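Local coordinates for hydrogenase expression/formation protein HypE (Desulfovibrio vulgaris subsp. vulgaris, PDB 2Z1U) that binds ATP and magnesium and, as a member of the HypE family, probably takes part in the maturation of hydrogenase, at residues A[22-31]-A[104-115]; A[95-103]-A[134-142]. All coordinates share one frame; numbering follows the deposited sequence.

Contact 1 (A[22-31]-A[104-115]). With ATP (adenosine-5'-triphosphate), chain D.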
loop_
_atom_site.group_PDB
_atom_site.type_symbol
_atom_site.label_atom_id
_atom_site.label_comp_id
_atom_site.label_asym_id
_atom_site.label_seq_id
_atom_site.Cartn_x
_atom_site.Cartn_y
_atom_site.Cartn_z
ATOM N N LEU A 22 15.730 8.563 9.803
ATOM C CA LEU A 22 15.133 8.906 8.509
ATOM C C LEU A 22 13.628 9.147 8.669
ATOM O O LEU A 22 13.105 10.145 8.191
ATOM C CB LEU A 22 15.354 7.781 7.503
ATOM C CG LEU A 22 15.654 8.018 6.018
ATOM C CD1 LEU A 22 15.069 6.892 5.217
ATOM C CD2 LEU A 22 15.235 9.384 5.445
ATOM N N ILE A 23 12.945 8.223 9.351
ATOM C CA ILE A 23 11.502 8.313 9.567
ATOM C C ILE A 23 11.128 9.598 10.322
ATOM O O ILE A 23 10.276 10.349 9.857
ATOM C CB ILE A 23 10.944 7.054 10.281
ATOM C CG1 ILE A 23 10.995 5.843 9.343
ATOM C CG2 ILE A 23 9.514 7.289 10.762
ATOM C CD1 ILE A 23 10.716 4.503 10.056
ATOM N N SER A 24 11.766 9.866 11.466
ATOM C CA SER A 24 11.460 11.093 12.218
ATOM C C SER A 24 11.905 12.382 11.539
ATOM O O SER A 24 11.143 13.346 11.471
ATOM C CB SER A 24 11.979 11.034 13.666
ATOM O OG SER A 24 11.161 10.133 14.422
ATOM N N ASP A 25 13.133 12.406 11.034
ATOM C CA ASP A 25 13.723 13.658 10.555
ATOM C C ASP A 25 13.282 14.043 9.149
ATOM O O ASP A 25 13.352 15.210 8.784
ATOM C CB ASP A 25 15.250 13.615 10.632
ATOM C CG ASP A 25 15.772 13.464 12.060
ATOM O OD1 ASP A 25 14.975 13.480 13.031
ATOM O OD2 ASP A 25 16.998 13.322 12.205
ATOM N N LEU A 26 12.843 13.070 8.353
ATOM C CA LEU A 26 12.404 13.380 6.998
ATOM C C LEU A 26 10.902 13.232 6.819
ATOM O O LEU A 26 10.213 14.219 6.554
ATOM C CB LEU A 26 13.147 12.537 5.952
ATOM C CG LEU A 26 12.754 12.796 4.485
ATOM C CD1 LEU A 26 13.082 14.227 4.049
ATOM C CD2 LEU A 26 13.413 11.790 3.566
ATOM N N PHE A 27 10.407 12.003 6.963
ATOM C CA PHE A 27 9.005 11.697 6.653
ATOM C C PHE A 27 8.035 12.422 7.582
ATOM O O PHE A 27 7.159 13.143 7.107
ATOM C CB PHE A 27 8.747 10.181 6.645
ATOM C CG PHE A 27 9.506 9.442 5.574
ATOM C CD1 PHE A 27 9.261 9.693 4.217
ATOM C CD2 PHE A 27 10.447 8.471 5.914
ATOM C CE1 PHE A 27 9.964 9.007 3.221
ATOM C CE2 PHE A 27 11.157 7.780 4.920
ATOM C CZ PHE A 27 10.916 8.050 3.576
ATOM N N LEU A 28 8.209 12.253 8.897
ATOM C CA LEU A 28 7.371 12.934 9.893
ATOM C C LEU A 28 7.453 14.447 9.790
ATOM O O LEU A 28 6.458 15.144 9.999
ATOM C CB LEU A 28 7.756 12.521 11.320
ATOM C CG LEU A 28 6.906 11.405 11.912
ATOM C CD1 LEU A 28 6.965 10.129 11.050
ATOM C CD2 LEU A 28 7.331 11.144 13.354
ATOM N N ARG A 29 8.638 14.953 9.466
ATOM C CA ARG A 29 8.832 16.394 9.356
ATOM C C ARG A 29 7.928 16.961 8.267
ATOM O O ARG A 29 7.210 17.938 8.489
ATOM C CB ARG A 29 10.295 16.723 9.077
ATOM C CG ARG A 29 10.654 18.181 9.330
ATOM C CD ARG A 29 12.142 18.428 9.129
ATOM N NE ARG A 29 12.396 18.917 7.773
ATOM C CZ ARG A 29 13.012 18.237 6.806
ATOM N NH1 ARG A 29 13.485 17.015 7.022
ATOM N NH2 ARG A 29 13.179 18.801 5.616
ATOM N N HIS A 30 7.949 16.330 7.097
ATOM C CA HIS A 30 7.144 16.790 5.961
ATOM C C HIS A 30 5.652 16.451 6.033
ATOM O O HIS A 30 4.814 17.216 5.532
ATOM C CB HIS A 30 7.733 16.274 4.644
ATOM C CG HIS A 30 8.975 16.991 4.219
ATOM N ND1 HIS A 30 8.944 18.115 3.423
ATOM C CD2 HIS A 30 10.282 16.754 4.484
ATOM C CE1 HIS A 30 10.179 18.539 3.215
ATOM N NE2 HIS A 30 11.010 17.731 3.848
ATOM N N PHE A 31 5.323 15.308 6.640
ATOM C CA PHE A 31 3.931 14.833 6.706
ATOM C C PHE A 31 3.196 15.354 7.950
ATOM O O PHE A 31 1.959 15.296 8.017
ATOM C CB PHE A 31 3.871 13.302 6.626
ATOM C CG PHE A 31 4.529 12.716 5.381
ATOM C CD1 PHE A 31 4.730 13.491 4.234
ATOM C CD2 PHE A 31 4.935 11.384 5.362
ATOM C CE1 PHE A 31 5.337 12.946 3.099
ATOM C CE2 PHE A 31 5.532 10.834 4.223
ATOM C CZ PHE A 31 5.725 11.618 3.093
ATOM N N MET A 104 20.077 11.296 -1.807
ATOM C CA MET A 104 19.149 11.628 -0.728
ATOM C C MET A 104 18.304 12.866 -1.000
ATOM O O MET A 104 17.206 12.993 -0.459
ATOM C CB MET A 104 19.903 11.836 0.582
ATOM C CG MET A 104 20.327 10.570 1.301
ATOM S SD MET A 104 19.033 9.633 2.121
ATOM C CE MET A 104 17.910 10.892 2.747
ATOM N N ASP A 105 18.827 13.795 -1.802
ATOM C CA ASP A 105 18.047 14.975 -2.171
ATOM C C ASP A 105 16.889 14.634 -3.106
ATOM O O ASP A 105 15.873 15.325 -3.100
ATOM C CB ASP A 105 18.910 16.084 -2.771
ATOM C CG ASP A 105 18.162 17.415 -2.856
ATOM O OD1 ASP A 105 18.075 17.984 -3.968
ATOM O OD2 ASP A 105 17.642 17.880 -1.809
ATOM N N ILE A 106 17.051 13.583 -3.909
ATOM C CA ILE A 106 15.945 13.045 -4.710
ATOM C C ILE A 106 14.805 12.632 -3.770
ATOM O O ILE A 106 13.665 13.049 -3.949
ATOM C CB ILE A 106 16.391 11.860 -5.614
ATOM C CG1 ILE A 106 17.338 12.362 -6.712
ATOM C CG2 ILE A 106 15.169 11.134 -6.208
ATOM C CD1 ILE A 106 17.818 11.288 -7.678
ATOM N N LEU A 107 15.139 11.847 -2.748
ATOM C CA LEU A 107 14.166 11.402 -1.753
ATOM C C LEU A 107 13.465 12.569 -1.047
ATOM O O LEU A 107 12.239 12.577 -0.945
ATOM C CB LEU A 107 14.824 10.467 -0.732
ATOM C CG LEU A 107 13.942 9.908 0.387
ATOM C CD1 LEU A 107 12.800 9.040 -0.145
ATOM C CD2 LEU A 107 14.801 9.122 1.372
ATOM N N GLU A 108 14.240 13.546 -0.575
ATOM C CA GLU A 108 13.680 14.720 0.103
ATOM C C GLU A 108 12.761 15.570 -0.793
ATOM O O GLU A 108 11.720 16.039 -0.335
ATOM C CB GLU A 108 14.787 15.595 0.724
ATOM C CG GLU A 108 14.250 16.871 1.379
ATOM C CD GLU A 108 15.155 17.444 2.453
ATOM O OE1 GLU A 108 16.308 17.831 2.145
ATOM O OE2 GLU A 108 14.687 17.534 3.605
ATOM N N ARG A 109 13.151 15.775 -2.049
ATOM C CA ARG A 109 12.297 16.468 -3.013
ATOM C C ARG A 109 10.968 15.734 -3.226
ATOM O O ARG A 109 9.909 16.359 -3.299
ATOM C CB ARG A 109 13.009 16.625 -4.352
ATOM C CG ARG A 109 14.081 17.710 -4.368
ATOM C CD ARG A 109 14.486 18.022 -5.808
ATOM N NE ARG A 109 15.423 17.031 -6.343
ATOM C CZ ARG A 109 15.610 16.779 -7.638
ATOM N NH1 ARG A 109 14.920 17.432 -8.575
ATOM N NH2 ARG A 109 16.495 15.855 -7.999
ATOM N N VAL A 110 11.033 14.407 -3.310
ATOM C CA VAL A 110 9.835 13.581 -3.515
ATOM C C VAL A 110 8.935 13.628 -2.278
ATOM O O VAL A 110 7.713 13.800 -2.392
ATOM C CB VAL A 110 10.202 12.127 -3.845
ATOM C CG1 VAL A 110 8.954 11.228 -3.794
ATOM C CG2 VAL A 110 10.872 12.047 -5.215
ATOM N N VAL A 111 9.554 13.486 -1.105
ATOM C CA VAL A 111 8.859 13.581 0.178
ATOM C C VAL A 111 8.214 14.964 0.342
ATOM O O VAL A 111 7.051 15.056 0.731
ATOM C CB VAL A 111 9.803 13.244 1.376
ATOM C CG1 VAL A 111 9.151 13.606 2.687
ATOM C CG2 VAL A 111 10.166 11.754 1.352
ATOM N N ALA A 112 8.968 16.026 0.045
ATOM C CA ALA A 112 8.430 17.401 0.041
ATOM C C ALA A 112 7.198 17.553 -0.874
ATOM O O ALA A 112 6.197 18.162 -0.478
ATOM C CB ALA A 112 9.521 18.407 -0.354
ATOM N N SER A 113 7.279 17.011 -2.089
ATOM C CA SER A 113 6.139 16.972 -2.994
ATOM C C SER A 113 4.915 16.279 -2.405
ATOM O O SER A 113 3.802 16.774 -2.554
ATOM C CB SER A 113 6.509 16.281 -4.311
ATOM O OG SER A 113 7.258 17.147 -5.141
ATOM N N MET A 114 5.112 15.126 -1.764
ATOM C CA MET A 114 4.003 14.411 -1.122
ATOM C C MET A 114 3.332 15.210 -0.020
ATOM O O MET A 114 2.103 15.286 0.015
ATOM C CB MET A 114 4.433 13.027 -0.610
ATOM C CG MET A 114 4.877 12.112 -1.721
ATOM S SD MET A 114 5.430 10.486 -1.214
ATOM C CE MET A 114 3.920 9.714 -0.644
ATOM N N GLY A 115 4.146 15.803 0.867
ATOM C CA GLY A 115 3.663 16.651 1.953
ATOM C C GLY A 115 2.790 17.770 1.431
ATOM O O GLY A 115 1.670 17.950 1.889
HETATM P PG ATP D . 8.790 -3.618 9.736
HETATM O O1G ATP D . 8.538 -2.773 8.474
HETATM O O2G ATP D . 10.249 -3.713 10.062
HETATM O O3G ATP D . 8.070 -4.959 9.751
HETATM P PB ATP D . 6.851 -2.094 11.287
HETATM O O1B ATP D . 6.122 -2.091 9.928
HETATM O O2B ATP D . 6.092 -2.561 12.491
HETATM O O3B ATP D . 8.239 -2.859 11.050
HETATM P PA ATP D . 8.204 0.327 10.640
HETATM O O1A ATP D . 9.638 0.177 11.142
HETATM O O2A ATP D . 8.065 0.003 9.179
HETATM O O3A ATP D . 7.228 -0.563 11.608
HETATM O "O5'" ATP D . 7.608 1.741 10.980
HETATM C "C5'" ATP D . 7.897 2.420 12.210
HETATM C "C4'" ATP D . 7.020 3.653 12.248
HETATM O "O4'" ATP D . 7.503 4.538 11.217
HETATM C "C3'" ATP D . 5.567 3.354 11.923
HETATM O "O3'" ATP D . 4.739 4.195 12.750
HETATM C "C2'" ATP D . 5.397 3.769 10.458
HETATM O "O2'" ATP D . 4.074 4.257 10.233
HETATM C "C1'" ATP D . 6.449 4.885 10.296
HETATM N N9 ATP D . 7.041 4.951 8.933
HETATM C C8 ATP D . 7.953 4.128 8.396
HETATM N N7 ATP D . 8.263 4.519 7.138
HETATM C C5 ATP D . 7.491 5.591 6.878
HETATM C C6 ATP D . 7.296 6.502 5.724
HETATM N N6 ATP D . 7.989 6.289 4.584
HETATM N N1 ATP D . 6.424 7.494 5.861
HETATM C C2 ATP D . 5.705 7.724 6.978
HETATM N N3 ATP D . 5.851 6.933 8.068
HETATM C C4 ATP D . 6.715 5.885 8.053
HETATM O O HOH W 1 6.431 18.994 2.738
#
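Val111 is a knob set among Leu26, Phe27, His30 and Phe31, the centre of a near-parallel helix pair (axes 8.9 Å apart, crossing at -23°) packed on the sheet of the AIR synthase-related (PurM-like) N-terminal fold. With its CG1 anti to the backbone N (chi1 169°), the valine splits its branches. CG2 comes obliquely to the Phe27 ring, 3.3 Å from Phe27 CE1, while CG1 lies 3.6 Å from His30 CB. Leu26 crosses Leu107, its CD2 3.7 Å from Leu107 CD2, and Leu22 meets the same leucine branch tip to tip. Phe31 brings CE1 against Met114 CB and the bare backbone of Gly115, where the two backbones come nearest. On the nucleotide side, the adenine amino nitrogen ATP N6 lies over one face of the Phe27 ring, 3.3 Å above its centre; Ile23 CD1 touches ATP C8.

The opposite margin is polar and wetter. Arg29, bent at chi3, gives NH2 to Glu108 OE2 in a nearly straight hydrogen bond that is part of a salt bridge; OE2 lies in the guanidinium plane, while the guanidinium and carboxylate planes are almost perpendicular. The imidazole of His30 has one face toward Ala112 N; its NE2 is buried without a partner, and a water sits 2.7 Å from His30 ND1.

Contact 2 (A[95-103]-A[134-142])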
loop_
_atom_site.group_PDB
_atom_site.type_symbol
_atom_site.label_atom_id
_atom_site.label_comp_id
_atom_site.label_asym_id
_atom_site.label_seq_id
_atom_site.Cartn_x
_atom_site.Cartn_y
_atom_site.Cartn_z
ATOM N N GLY A 95 4.158 3.517 1.266
ATOM C CA GLY A 95 5.149 2.471 1.377
ATOM C C GLY A 95 6.231 2.784 0.365
ATOM O O GLY A 95 5.991 2.728 -0.841
ATOM N N PHE A 96 7.401 3.174 0.857
ATOM C CA PHE A 96 8.557 3.462 0.003
ATOM C C PHE A 96 9.368 2.199 -0.218
ATOM O O PHE A 96 9.615 1.443 0.725
ATOM C CB PHE A 96 9.457 4.549 0.627
ATOM C CG PHE A 96 8.942 5.953 0.441
ATOM C CD1 PHE A 96 7.914 6.450 1.248
ATOM C CD2 PHE A 96 9.462 6.768 -0.554
ATOM C CE1 PHE A 96 7.438 7.752 1.075
ATOM C CE2 PHE A 96 8.990 8.066 -0.739
ATOM C CZ PHE A 96 7.983 8.562 0.076
ATOM N N ILE A 97 9.756 1.969 -1.472
ATOM C CA ILE A 97 10.777 0.971 -1.806
ATOM C C ILE A 97 11.940 1.708 -2.470
ATOM O O ILE A 97 11.773 2.327 -3.518
ATOM C CB ILE A 97 10.225 -0.162 -2.709
ATOM C CG1 ILE A 97 9.045 -0.860 -2.004
ATOM C CG2 ILE A 97 11.346 -1.179 -3.049
ATOM C CD1 ILE A 97 8.211 -1.788 -2.894
ATOM N N LEU A 98 13.111 1.659 -1.841
ATOM C CA LEU A 98 14.219 2.515 -2.255
ATOM C C LEU A 98 15.471 1.726 -2.576
ATOM O O LEU A 98 15.767 0.712 -1.931
ATOM C CB LEU A 98 14.521 3.543 -1.164
ATOM C CG LEU A 98 13.389 4.505 -0.775
ATOM C CD1 LEU A 98 13.667 5.165 0.584
ATOM C CD2 LEU A 98 13.182 5.549 -1.860
ATOM N N GLU A 99 16.198 2.201 -3.584
ATOM C CA GLU A 99 17.464 1.597 -3.984
ATOM C C GLU A 99 18.621 2.176 -3.165
ATOM O O GLU A 99 18.780 3.402 -3.076
ATOM C CB GLU A 99 17.707 1.822 -5.483
ATOM C CG GLU A 99 18.965 1.131 -5.998
ATOM C CD GLU A 99 19.199 1.306 -7.479
ATOM O OE1 GLU A 99 19.876 0.427 -8.062
ATOM O OE2 GLU A 99 18.732 2.308 -8.061
ATOM N N GLU A 100 19.415 1.285 -2.567
ATOM C CA GLU A 100 20.717 1.639 -1.978
ATOM C C GLU A 100 21.506 2.505 -2.952
ATOM O O GLU A 100 21.520 2.230 -4.150
ATOM C CB GLU A 100 21.506 0.362 -1.648
ATOM C CG GLU A 100 22.897 0.573 -1.069
ATOM C CD GLU A 100 23.793 -0.667 -1.164
ATOM O OE1 GLU A 100 24.791 -0.731 -0.419
ATOM O OE2 GLU A 100 23.510 -1.571 -1.981
ATOM N N GLY A 101 22.151 3.549 -2.430
ATOM C CA GLY A 101 22.945 4.467 -3.239
ATOM C C GLY A 101 22.193 5.694 -3.726
ATOM O O GLY A 101 22.803 6.663 -4.162
ATOM N N LEU A 102 20.863 5.649 -3.658
ATOM C CA LEU A 102 20.014 6.750 -4.112
ATOM C C LEU A 102 20.440 8.090 -3.508
ATOM O O LEU A 102 20.656 8.195 -2.299
ATOM C CB LEU A 102 18.546 6.456 -3.770
ATOM C CG LEU A 102 17.347 6.993 -4.575
ATOM C CD1 LEU A 102 16.412 7.851 -3.714
ATOM C CD2 LEU A 102 17.713 7.700 -5.870
ATOM N N ASP A 103 20.582 9.088 -4.378
ATOM C CA ASP A 103 20.769 10.494 -4.000
ATOM C C ASP A 103 19.666 10.879 -3.000
ATOM O O ASP A 103 18.477 10.776 -3.301
ATOM C CB ASP A 103 20.717 11.363 -5.274
ATOM C CG ASP A 103 20.989 12.844 -5.021
ATOM O OD1 ASP A 103 21.360 13.239 -3.900
ATOM O OD2 ASP A 103 20.844 13.637 -5.983
ATOM N N PRO A 134 19.217 -3.608 -1.907
ATOM C CA PRO A 134 20.582 -3.456 -2.462
ATOM C C PRO A 134 20.626 -2.872 -3.878
ATOM O O PRO A 134 19.635 -2.959 -4.600
ATOM C CB PRO A 134 21.120 -4.891 -2.464
ATOM C CG PRO A 134 20.355 -5.584 -1.360
ATOM C CD PRO A 134 18.973 -4.990 -1.434
ATOM N N ARG A 135 21.764 -2.282 -4.260
ATOM C CA ARG A 135 21.937 -1.691 -5.595
ATOM C C ARG A 135 21.495 -2.669 -6.682
ATOM O O ARG A 135 21.895 -3.839 -6.674
ATOM C CB ARG A 135 23.397 -1.267 -5.845
ATOM C CG ARG A 135 23.805 0.099 -5.263
ATOM C CD ARG A 135 25.163 0.605 -5.818
ATOM N NE ARG A 135 26.267 -0.308 -5.511
ATOM C CZ ARG A 135 27.447 -0.329 -6.143
ATOM N NH1 ARG A 135 27.716 0.516 -7.137
ATOM N NH2 ARG A 135 28.377 -1.204 -5.771
ATOM N N GLY A 136 20.658 -2.195 -7.599
ATOM C CA GLY A 136 20.196 -3.020 -8.712
ATOM C C GLY A 136 18.903 -3.786 -8.475
ATOM O O GLY A 136 18.268 -4.239 -9.438
ATOM N N ALA A 137 18.496 -3.923 -7.212
ATOM C CA ALA A 137 17.277 -4.662 -6.874
ATOM C C ALA A 137 16.000 -3.908 -7.259
ATOM O O ALA A 137 14.935 -4.519 -7.421
ATOM C CB ALA A 137 17.269 -5.048 -5.410
ATOM N N CYS A 138 16.105 -2.584 -7.395
ATOM C CA CYS A 138 15.029 -1.770 -7.974
ATOM C C CYS A 138 15.596 -0.506 -8.608
ATOM O O CYS A 138 16.689 -0.058 -8.243
ATOM C CB CYS A 138 13.938 -1.428 -6.939
ATOM S SG CYS A 138 14.345 -0.097 -5.796
ATOM N N ASP A 139 14.864 0.054 -9.568
ATOM C CA ASP A 139 15.296 1.272 -10.249
ATOM C C ASP A 139 14.949 2.521 -9.436
ATOM O O ASP A 139 13.879 3.115 -9.617
ATOM C CB ASP A 139 14.711 1.341 -11.670
ATOM C CG ASP A 139 15.191 2.553 -12.455
ATOM O OD1 ASP A 139 16.283 3.102 -12.175
ATOM O OD2 ASP A 139 14.459 2.955 -13.368
ATOM N N LYS A 140 15.855 2.880 -8.520
ATOM C CA LYS A 140 15.787 4.119 -7.710
ATOM C C LYS A 140 14.692 4.130 -6.642
ATOM O O LYS A 140 14.984 4.253 -5.448
ATOM C CB LYS A 140 15.649 5.385 -8.575
ATOM C CG LYS A 140 16.648 5.548 -9.707
ATOM C CD LYS A 140 16.498 6.923 -10.343
ATOM C CE LYS A 140 16.621 6.862 -11.854
ATOM N NZ LYS A 140 17.700 5.969 -12.308
ATOM N N MET A 141 13.431 4.019 -7.065
ATOM C CA MET A 141 12.327 4.277 -6.140
ATOM C C MET A 141 10.955 3.944 -6.688
ATOM O O MET A 141 10.575 4.418 -7.773
ATOM C CB MET A 141 12.356 5.757 -5.759
ATOM C CG MET A 141 11.208 6.254 -4.918
ATOM S SD MET A 141 11.448 8.026 -4.767
ATOM C CE MET A 141 9.984 8.439 -3.908
ATOM N N PHE A 142 10.207 3.161 -5.906
ATOM C CA PHE A 142 8.783 2.966 -6.126
ATOM C C PHE A 142 8.047 3.415 -4.874
ATOM O O PHE A 142 8.596 3.364 -3.769
ATOM C CB PHE A 142 8.448 1.491 -6.410
ATOM C CG PHE A 142 9.253 0.879 -7.536
ATOM C CD1 PHE A 142 9.826 -0.378 -7.385
ATOM C CD2 PHE A 142 9.451 1.562 -8.734
ATOM C CE1 PHE A 142 10.570 -0.947 -8.406
ATOM C CE2 PHE A 142 10.196 1.001 -9.766
ATOM C CZ PHE A 142 10.752 -0.253 -9.599
HETATM O O HOH W 2 18.953 2.540 -10.831
#
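The carboxylate of Glu99 plugs the hollow of the loop 134-140, thrust there by a fully extended chain whose CG is anti to the backbone N (chi1 -176°). Two backbone N-H groups hold it. Gly136 N gives a 2.8 Å bond to the anti lone pair of Glu99 OE1, and Lys140 N meets Glu99 OE2 from above the carboxylate plane at 3.0 Å. Cys138 O also presses on the carboxylate, lying 3.0 Å from Glu99 CD, a crowding of acceptors that the N-H donors probably offset. A water donates to both Glu99 OE2 and Asp139 OD1; the other Asp139 oxygen, OD2, is in a salt bridge with Arg341 of the same chain.

Beside this plug, Glu100 runs out equally extended over the start of the loop, where its OE2 takes Arg135 N on the anti lone pair. Arg135 folds CG against Glu100 O, its guanidinium turned almost perpendicular to the carboxylate.

Two type II turns, Glu99-Leu102 and Pro134-Ala137, lie against each other at the end of an antiparallel strand pair, neighbours in the four-stranded sheet of the PurM-like N-terminal domain. Ile97 and Phe142 form a hydrogen-bonded pair, Leu98 and Met141 a non-hydrogen-bonded one, and Glu99 N continues the ladder to Lys140 O. Leu102 crosses the Lys140 side chain at about a right angle, its CG 3.7 Å from Lys140 O.

On the Leu98 face, Met141 stretches alongside its neighbours: CG rests 3.7 Å from Leu98 CD2, and CE reaches the edge of the Phe96 ring, 3.3 Å from Phe96 CE2. On the other face Ile97 and Phe142 approach loosely through their CB atoms; here the second subunit packs, its Ser57 on Ile97 and its Ala137 on Phe142.

In the fold
Contact 1 joins two helices in a largely buried, apolar interface with one salt bridge at its margin; contact 2 joins neighbouring strands by backbone bonds, buried along the sheet but more polar at its turns. Strand 87-99 leads through a short turn into helix 104-121, and the segments alternate along the chain. The two contacts meet where the helices lie on the sheet: Val110 and Met114 of contact 1 pack on Met141 and Phe96 of contact 2, and Leu107 on Leu98. Phe27 and Phe96 also meet, their rings about 45° apart, and both touch ATP. The opposite sheet face of contact 2 instead belongs to the subunit interface.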